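Long-range contacts in hypothetical protein Atu3615 (Agrobacterium tumefaciens str. C58, PDB 1ZNP), which is of unknown function but belongs to the cupin superfamily (DUF985), whose members are built on a small beta-barrel: residues P18-G22 against F130-M135; S53-T59 against A105-A111; A69-I73 against F117-G121. All blocks are in the same frame, centred on the assembly; numbering follows the deposited sequence.

Interaction 1 closes the longest loop, pairing the turn that follows from the end of strand 17-18 with residues 130-135, which hold the last strand of the chain; interactions 2 and 3 both fall within it. Interaction 2 closes a loop from 53-59 to strand 108-113, and interaction 3 one from the connection between strands 63-68 and 73-78 to strand 117-124. Their segments alternate along the chain, so these two contacts cross. Interactions 1 and 2 share a boundary: strand 133-135 is the sheet neighbour of 56-58, with V134 O 2.9 Å from R57 N. Interaction 3 lies across the chain's centre, about 18 Å from interaction 2 between centres, yet A111 CB and I73 CG2 still touch at 4.0 Å.

Interaction 1 of 3, residues P18-G22 against F130-M135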
loop_
_atom_site.group_PDB
_atom_site.type_symbol
_atom_site.label_atom_id
_atom_site.label_comp_id
_atom_site.label_asym_id
_atom_site.label_seq_id
_atom_site.Cartn_x
_atom_site.Cartn_y
_atom_site.Cartn_z
ATOM N N PRO A 18 -5.333 -25.362 10.539
ATOM C CA PRO A 18 -4.066 -24.658 10.319
ATOM C C PRO A 18 -3.611 -24.688 8.869
ATOM O O PRO A 18 -3.626 -25.731 8.214
ATOM C CB PRO A 18 -3.097 -25.379 11.258
ATOM C CG PRO A 18 -3.679 -26.757 11.366
ATOM C CD PRO A 18 -5.153 -26.477 11.485
ATOM N N HIS A 19 -3.202 -23.532 8.367
ATOM C CA HIS A 19 -2.760 -23.428 6.989
ATOM C C HIS A 19 -1.252 -23.609 6.932
ATOM O O HIS A 19 -0.542 -23.268 7.871
ATOM C CB HIS A 19 -3.172 -22.067 6.418
ATOM C CG HIS A 19 -2.936 -21.932 4.949
ATOM N ND1 HIS A 19 -1.682 -21.732 4.412
ATOM C CD2 HIS A 19 -3.786 -22.033 3.900
ATOM C CE1 HIS A 19 -1.770 -21.721 3.094
ATOM N NE2 HIS A 19 -3.034 -21.902 2.757
ATOM N N PRO A 20 -0.739 -24.162 5.827
ATOM C CA PRO A 20 0.712 -24.355 5.736
ATOM C C PRO A 20 1.553 -23.101 5.943
ATOM O O PRO A 20 2.696 -23.196 6.376
ATOM C CB PRO A 20 0.890 -24.948 4.341
ATOM C CG PRO A 20 -0.370 -25.731 4.161
ATOM C CD PRO A 20 -1.423 -24.789 4.680
ATOM N N GLU A 21 0.996 -21.932 5.644
ATOM C CA GLU A 21 1.747 -20.681 5.778
ATOM C C GLU A 21 1.598 -20.042 7.145
ATOM O O GLU A 21 2.201 -19.000 7.423
ATOM C CB GLU A 21 1.294 -19.670 4.710
ATOM C CG GLU A 21 -0.112 -19.114 4.930
ATOM C CD GLU A 21 -0.665 -18.396 3.711
ATOM O OE1 GLU A 21 -0.669 -19.005 2.621
ATOM O OE2 GLU A 21 -1.103 -17.230 3.841
ATOM N N GLY A 22 0.797 -20.666 7.999
ATOM C CA GLY A 22 0.554 -20.109 9.318
ATOM C C GLY A 22 -0.904 -19.685 9.326
ATOM O O GLY A 22 -1.461 -19.414 8.268
ATOM N N PHE A 130 -2.003 -26.083 -4.518
ATOM C CA PHE A 130 -0.740 -26.179 -3.806
ATOM C C PHE A 130 0.414 -26.499 -4.754
ATOM O O PHE A 130 1.578 -26.292 -4.417
ATOM C CB PHE A 130 -0.838 -27.199 -2.675
ATOM C CG PHE A 130 -1.552 -26.684 -1.462
ATOM C CD1 PHE A 130 -2.885 -27.005 -1.226
ATOM C CD2 PHE A 130 -0.898 -25.845 -0.563
ATOM C CE1 PHE A 130 -3.557 -26.500 -0.117
ATOM C CE2 PHE A 130 -1.563 -25.335 0.553
ATOM C CZ PHE A 130 -2.895 -25.663 0.775
ATOM N N SER A 131 0.093 -26.988 -5.951
ATOM C CA SER A 131 1.139 -27.259 -6.940
ATOM C C SER A 131 1.645 -25.919 -7.494
ATOM O O SER A 131 2.581 -25.873 -8.295
ATOM C CB SER A 131 0.605 -28.126 -8.078
ATOM O OG SER A 131 -0.787 -27.954 -8.249
ATOM N N SER A 132 1.016 -24.834 -7.056
ATOM C CA SER A 132 1.398 -23.488 -7.480
ATOM C C SER A 132 1.604 -22.620 -6.238
ATOM O O SER A 132 1.375 -21.407 -6.249
ATOM C CB SER A 132 0.305 -22.887 -8.358
ATOM O OG SER A 132 0.153 -23.659 -9.533
ATOM N N PHE A 133 2.038 -23.273 -5.169
ATOM C CA PHE A 133 2.273 -22.638 -3.888
ATOM C C PHE A 133 3.739 -22.824 -3.528
ATOM O O PHE A 133 4.272 -23.928 -3.621
ATOM C CB PHE A 133 1.405 -23.312 -2.838
ATOM C CG PHE A 133 1.480 -22.678 -1.490
ATOM C CD1 PHE A 133 0.730 -21.535 -1.203
ATOM C CD2 PHE A 133 2.294 -23.219 -0.496
ATOM C CE1 PHE A 133 0.787 -20.932 0.050
ATOM C CE2 PHE A 133 2.365 -22.625 0.766
ATOM C CZ PHE A 133 1.605 -21.473 1.042
ATOM N N VAL A 134 4.393 -21.741 -3.127
ATOM C CA VAL A 134 5.794 -21.804 -2.745
ATOM C C VAL A 134 6.068 -20.843 -1.610
ATOM O O VAL A 134 5.628 -19.689 -1.636
ATOM C CB VAL A 134 6.726 -21.417 -3.893
ATOM C CG1 VAL A 134 8.171 -21.585 -3.445
ATOM C CG2 VAL A 134 6.432 -22.253 -5.113
HETATM N N MSE A 135 6.810 -21.312 -0.618
HETATM C CA MSE A 135 7.150 -20.479 0.521
HETATM C C MSE A 135 8.623 -20.152 0.517
HETATM O O MSE A 135 9.420 -20.837 -0.129
HETATM C CB MSE A 135 6.802 -21.195 1.817
HETATM C CG MSE A 135 5.328 -21.389 1.997
HETATM SE SE MSE A 135 4.964 -22.364 3.585
HETATM C CE MSE A 135 5.351 -20.959 4.876
#
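A turn packs against a short strand at the surface of the cupin domain: residues 18-22, leading from strand 17-18 to strand 24-30 at the edge of the large sheet, meet strand 133-135 and the 3-10 turn before it through side chains, with no hydrogen bond crossing the interface. The contact thus joins the large sheet to the two-stranded sheet 56-58/133-135, where F133 also meets the ring of H56. H19 to G22 form a type I beta turn, closed by G22 N to H19 O (2.9 Å). The H19 ring is held over this turn by a hydrogen bond from E21 N to H19 ND1 (3.0 Å), which orients the imidazole so that its edge is directed at the face of F133. This aromatic pair is an offset edge-to-face contact, with centroids 5.8 Å apart and planes at 63°. P20 CG rests on F130 CE2 at 3.8 Å. On the strand, F133 and M135 both point toward the turn. The methyl CE of M135, a selenomethionine, lies 3.7 Å from E21 CA, and M135 SE is 3.7 Å from P20 O. E21 OE1 comes within 3.5 Å of F133 CE1 at the edge of that ring, while OE2 is hydrogen-bonded to S53. Aromatic, proline and selenomethionine side chains therefore make the contact, with two oxygens at their margins, and H19 ND1, as an acceptor, must be unprotonated.

Interaction 2 of 3, residues S53-T59 against A105-A111; sequences SHWHRVT and ANCWQSA
Residues 53-59 and 105-111 pair as antiparallel but strongly splayed strands: the axes of 56-58 and 108-111 approach to 4.7 Å, with 125° between their N-to-C directions. R57, Q109 and S110 are extended (phi about -150°, psi about 150°), while W55 (-59/129) makes a corner. S53-A111 and H56-Q109 are hydrogen-bonded pairs: S53 N to A111 O 2.8 Å, A111 N to S53 O 3.1 Å, H56 N to Q109 O 3.0 Å, Q109 N to H56 O 2.8 Å. The register slips by one between them, a beta bulge. R57 (chi1 p, then t, t) lies across the indole of W108 (chi1 m, chi2 105°), R57 CD 3.8 Å from the six-membered ring centroid (CH-pi). Q109 CG (chi1 p) sits 3.7 Å from the H56 ring centroid (chi1 p), over its face; Q109 OE1 bonds W65, and NE2 bonds E63. N106 (59/19) gives N to V58 O at 2.8 Å. One water accepts from V58 N (2.7 Å) and Q109 NE2 (2.9 Å) and donates to C107 O (2.8 Å). Bulged pairing at a chain corner is consistent with the bent strands of a cupin barrel. Segment 53-59 lies between 105-111 and strand 133-135, while W108 makes a backbone hydrogen bond to S78 of strand 73-78.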
loop_
_atom_site.group_PDB
_atom_site.type_symbol
_atom_site.label_atom_id
_atom_site.label_comp_id
_atom_site.label_asym_id
_atom_site.label_seq_id
_atom_site.Cartn_x
_atom_site.Cartn_y
_atom_site.Cartn_z
ATOM N N SER A 53 1.236 -14.809 9.013
ATOM C CA SER A 53 1.258 -15.482 7.718
ATOM C C SER A 53 2.657 -15.304 7.134
ATOM O O SER A 53 3.049 -14.195 6.801
ATOM C CB SER A 53 0.221 -14.859 6.789
ATOM O OG SER A 53 0.243 -15.460 5.507
ATOM N N HIS A 54 3.406 -16.396 7.017
ATOM C CA HIS A 54 4.771 -16.335 6.504
ATOM C C HIS A 54 4.852 -16.025 5.014
ATOM O O HIS A 54 3.868 -16.174 4.292
ATOM C CB HIS A 54 5.497 -17.648 6.811
ATOM C CG HIS A 54 5.724 -17.882 8.273
ATOM N ND1 HIS A 54 4.694 -17.924 9.190
ATOM C CD2 HIS A 54 6.864 -18.061 8.983
ATOM C CE1 HIS A 54 5.190 -18.115 10.399
ATOM N NE2 HIS A 54 6.505 -18.203 10.302
ATOM N N TRP A 55 6.029 -15.582 4.572
ATOM C CA TRP A 55 6.278 -15.235 3.173
ATOM C C TRP A 55 6.031 -16.405 2.226
ATOM O O TRP A 55 6.568 -17.499 2.418
ATOM C CB TRP A 55 7.718 -14.757 2.969
ATOM C CG TRP A 55 8.033 -13.380 3.482
ATOM C CD1 TRP A 55 8.817 -13.075 4.551
ATOM C CD2 TRP A 55 7.641 -12.121 2.900
ATOM N NE1 TRP A 55 8.952 -11.708 4.672
ATOM C CE2 TRP A 55 8.240 -11.097 3.676
ATOM C CE3 TRP A 55 6.847 -11.757 1.802
ATOM C CZ2 TRP A 55 8.073 -9.740 3.390
ATOM C CZ3 TRP A 55 6.679 -10.396 1.514
ATOM C CH2 TRP A 55 7.293 -9.406 2.311
ATOM N N HIS A 56 5.235 -16.158 1.191
ATOM C CA HIS A 56 4.910 -17.183 0.210
ATOM C C HIS A 56 4.355 -16.501 -1.027
ATOM O O HIS A 56 4.126 -15.287 -1.030
ATOM C CB HIS A 56 3.835 -18.117 0.760
ATOM C CG HIS A 56 2.538 -17.423 1.037
ATOM N ND1 HIS A 56 2.368 -16.558 2.097
ATOM C CD2 HIS A 56 1.369 -17.412 0.351
ATOM C CE1 HIS A 56 1.153 -16.044 2.052
ATOM N NE2 HIS A 56 0.527 -16.544 1.001
ATOM N N ARG A 57 4.128 -17.288 -2.072
ATOM C CA ARG A 57 3.562 -16.749 -3.292
ATOM C C ARG A 57 2.775 -17.806 -4.065
ATOM O O ARG A 57 3.038 -19.009 -3.951
ATOM C CB ARG A 57 4.662 -16.145 -4.186
ATOM C CG ARG A 57 5.604 -17.152 -4.798
ATOM C CD ARG A 57 6.832 -16.489 -5.421
ATOM N NE ARG A 57 7.925 -17.458 -5.523
ATOM C CZ ARG A 57 8.012 -18.425 -6.438
ATOM N NH1 ARG A 57 7.084 -18.575 -7.372
ATOM N NH2 ARG A 57 9.019 -19.275 -6.394
ATOM N N VAL A 58 1.779 -17.329 -4.813
ATOM C CA VAL A 58 0.951 -18.163 -5.655
ATOM C C VAL A 58 1.532 -17.842 -7.026
ATOM O O VAL A 58 1.350 -16.741 -7.548
ATOM C CB VAL A 58 -0.522 -17.744 -5.553
ATOM C CG1 VAL A 58 -1.381 -18.663 -6.383
ATOM C CG2 VAL A 58 -0.965 -17.771 -4.087
ATOM N N THR A 59 2.250 -18.811 -7.590
ATOM C CA THR A 59 2.954 -18.637 -8.856
ATOM C C THR A 59 2.205 -18.237 -10.109
ATOM O O THR A 59 2.720 -17.456 -10.904
ATOM C CB THR A 59 3.769 -19.907 -9.229
ATOM O OG1 THR A 59 2.873 -20.986 -9.526
ATOM C CG2 THR A 59 4.693 -20.315 -8.085
ATOM N N ALA A 105 -0.070 -11.830 -9.388
ATOM C CA ALA A 105 0.455 -13.183 -9.530
ATOM C C ALA A 105 1.968 -13.306 -9.367
ATOM O O ALA A 105 2.732 -12.445 -9.799
ATOM C CB ALA A 105 0.029 -13.764 -10.870
ATOM N N ASN A 106 2.374 -14.401 -8.733
ATOM C CA ASN A 106 3.768 -14.710 -8.467
ATOM C C ASN A 106 4.485 -13.662 -7.629
ATOM O O ASN A 106 5.710 -13.609 -7.620
ATOM C CB ASN A 106 4.539 -14.914 -9.768
ATOM C CG ASN A 106 5.858 -15.636 -9.550
ATOM O OD1 ASN A 106 6.820 -15.432 -10.285
ATOM N ND2 ASN A 106 5.902 -16.493 -8.540
ATOM N N CYS A 107 3.729 -12.827 -6.922
ATOM C CA CYS A 107 4.337 -11.810 -6.070
ATOM C C CYS A 107 4.431 -12.316 -4.634
ATOM O O CYS A 107 3.471 -12.867 -4.103
ATOM C CB CYS A 107 3.495 -10.538 -6.098
ATOM S SG CYS A 107 3.973 -9.327 -4.847
ATOM N N TRP A 108 5.582 -12.132 -4.001
ATOM C CA TRP A 108 5.751 -12.571 -2.624
ATOM C C TRP A 108 4.773 -11.841 -1.700
ATOM O O TRP A 108 4.509 -10.647 -1.881
ATOM C CB TRP A 108 7.188 -12.319 -2.148
ATOM C CG TRP A 108 8.213 -13.261 -2.726
ATOM C CD1 TRP A 108 9.123 -12.985 -3.705
ATOM C CD2 TRP A 108 8.414 -14.629 -2.366
ATOM N NE1 TRP A 108 9.881 -14.097 -3.975
ATOM C CE2 TRP A 108 9.465 -15.121 -3.168
ATOM C CE3 TRP A 108 7.808 -15.490 -1.441
ATOM C CZ2 TRP A 108 9.927 -16.438 -3.074
ATOM C CZ3 TRP A 108 8.267 -16.801 -1.345
ATOM C CH2 TRP A 108 9.318 -17.261 -2.160
ATOM N N GLN A 109 4.253 -12.556 -0.704
ATOM C CA GLN A 109 3.307 -11.969 0.234
ATOM C C GLN A 109 3.359 -12.552 1.643
ATOM O O GLN A 109 3.595 -13.740 1.828
ATOM C CB GLN A 109 1.886 -12.110 -0.311
ATOM C CG GLN A 109 1.440 -13.542 -0.508
ATOM C CD GLN A 109 -0.008 -13.646 -0.942
ATOM O OE1 GLN A 109 -0.908 -13.128 -0.273
ATOM N NE2 GLN A 109 -0.245 -14.322 -2.062
ATOM N N SER A 110 3.146 -11.690 2.636
ATOM C CA SER A 110 3.136 -12.103 4.039
ATOM C C SER A 110 2.233 -11.128 4.774
ATOM O O SER A 110 2.021 -10.011 4.315
ATOM C CB SER A 110 4.543 -12.070 4.643
ATOM O OG SER A 110 5.096 -10.775 4.596
ATOM N N ALA A 111 1.689 -11.551 5.907
ATOM C CA ALA A 111 0.800 -10.689 6.647
ATOM C C ALA A 111 0.785 -11.004 8.135
ATOM O O ALA A 111 1.296 -12.026 8.577
ATOM C CB ALA A 111 -0.607 -10.802 6.073
HETATM O O HOH W 1 1.292 -14.646 -4.492
#

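Interaction 3 of 3, residues A69-I73 against F117-G121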
loop_
_atom_site.group_PDB
_atom_site.type_symbol
_atom_site.label_atom_id
_atom_site.label_comp_id
_atom_site.label_asym_id
_atom_site.label_seq_id
_atom_site.Cartn_x
_atom_site.Cartn_y
_atom_site.Cartn_z
ATOM N N ALA A 69 -13.641 -9.232 9.561
ATOM C CA ALA A 69 -13.820 -8.902 10.968
ATOM C C ALA A 69 -12.507 -8.875 11.731
ATOM O O ALA A 69 -11.477 -9.361 11.249
ATOM C CB ALA A 69 -14.754 -9.915 11.596
ATOM N N GLY A 70 -12.553 -8.316 12.938
ATOM C CA GLY A 70 -11.359 -8.227 13.753
ATOM C C GLY A 70 -10.553 -6.973 13.452
ATOM O O GLY A 70 -11.027 -6.056 12.774
ATOM N N ALA A 71 -9.330 -6.947 13.967
ATOM C CA ALA A 71 -8.414 -5.833 13.789
ATOM C C ALA A 71 -7.897 -5.787 12.359
ATOM O O ALA A 71 -7.989 -6.772 11.627
ATOM C CB ALA A 71 -7.224 -5.978 14.767
ATOM N N PRO A 72 -7.363 -4.635 11.933
ATOM C CA PRO A 72 -6.859 -4.606 10.557
ATOM C C PRO A 72 -5.629 -5.486 10.433
ATOM O O PRO A 72 -5.134 -6.021 11.425
ATOM C CB PRO A 72 -6.548 -3.127 10.325
ATOM C CG PRO A 72 -6.281 -2.601 11.718
ATOM C CD PRO A 72 -7.350 -3.289 12.531
ATOM N N ILE A 73 -5.135 -5.632 9.215
ATOM C CA ILE A 73 -3.966 -6.450 8.966
ATOM C C ILE A 73 -2.908 -5.669 8.207
ATOM O O ILE A 73 -3.207 -4.711 7.498
ATOM C CB ILE A 73 -4.346 -7.723 8.138
ATOM C CG1 ILE A 73 -4.527 -8.921 9.073
ATOM C CG2 ILE A 73 -3.297 -8.007 7.054
ATOM C CD1 ILE A 73 -4.906 -10.204 8.359
ATOM N N PHE A 117 -7.138 -10.751 16.430
ATOM C CA PHE A 117 -7.412 -11.599 15.285
ATOM C C PHE A 117 -8.006 -10.814 14.136
ATOM O O PHE A 117 -8.534 -9.720 14.311
ATOM C CB PHE A 117 -8.389 -12.722 15.646
ATOM C CG PHE A 117 -9.813 -12.260 15.788
ATOM C CD1 PHE A 117 -10.345 -11.983 17.043
ATOM C CD2 PHE A 117 -10.610 -12.064 14.665
ATOM C CE1 PHE A 117 -11.658 -11.513 17.181
ATOM C CE2 PHE A 117 -11.920 -11.593 14.791
ATOM C CZ PHE A 117 -12.445 -11.317 16.059
ATOM N N THR A 118 -7.917 -11.412 12.959
ATOM C CA THR A 118 -8.471 -10.845 11.755
ATOM C C THR A 118 -8.977 -12.012 10.915
ATOM O O THR A 118 -8.231 -12.943 10.600
ATOM C CB THR A 118 -7.431 -10.052 10.929
ATOM O OG1 THR A 118 -6.887 -8.987 11.720
ATOM C CG2 THR A 118 -8.089 -9.449 9.688
ATOM N N LEU A 119 -10.262 -11.957 10.595
ATOM C CA LEU A 119 -10.904 -12.955 9.765
ATOM C C LEU A 119 -10.916 -12.326 8.375
ATOM O O LEU A 119 -11.405 -11.216 8.199
ATOM C CB LEU A 119 -12.356 -13.167 10.208
ATOM C CG LEU A 119 -13.095 -14.446 9.803
ATOM C CD1 LEU A 119 -14.544 -14.125 9.503
ATOM C CD2 LEU A 119 -12.443 -15.082 8.594
ATOM N N VAL A 120 -10.380 -13.025 7.386
ATOM C CA VAL A 120 -10.392 -12.499 6.043
ATOM C C VAL A 120 -10.843 -13.553 5.050
ATOM O O VAL A 120 -11.020 -14.727 5.383
ATOM C CB VAL A 120 -8.991 -12.007 5.602
ATOM C CG1 VAL A 120 -8.477 -10.933 6.543
ATOM C CG2 VAL A 120 -8.019 -13.165 5.571
ATOM N N GLY A 121 -11.029 -13.101 3.817
ATOM C CA GLY A 121 -11.392 -13.976 2.731
ATOM C C GLY A 121 -10.317 -13.810 1.673
ATOM O O GLY A 121 -9.699 -12.741 1.566
#
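Backbone hydrogen bonds hold the connection between strands 63-68 and 73-78 against strand 117-124 of the cupin barrel. A69 and L119 form an antiparallel hydrogen-bonded pair, A69 N to L119 O at 3.3 Å and L119 N to A69 O at 2.9 Å, and A71 N adds a third bond to F117 O at 2.9 Å. Between them G70 and T118 make a non-hydrogen-bonded pair. Two CA-H...O contacts reinforce the pairing, T118 CA to A69 O (3.4 Å) and G70 CA to F117 O (3.2 Å). A CB at residue 70 would clash with F117 O, and the backbone angles there (87/-168) would also press it against A69 O. One side-chain bond crosses: T118 OG1 donates to A71 O at a very short 2.5 Å, and this hydroxyl is also bonded to S113. Among carbon contacts, A69 CB and L119 CB lie 4.3 Å apart, on the face where L119 meets I10 of helix 7-14, while I73 CD1 packs against T118 CG2 (3.5 Å) and V120 CG1 (4.1 Å). F117 CE2 comes to 3.6 Å from G70 CA, its ring lying obliquely. The connection is thus held mainly by backbone pairing, which extends past the corner at A69, and the T118 hydroxyl gives the one side-chain hydrogen bond between the two segments.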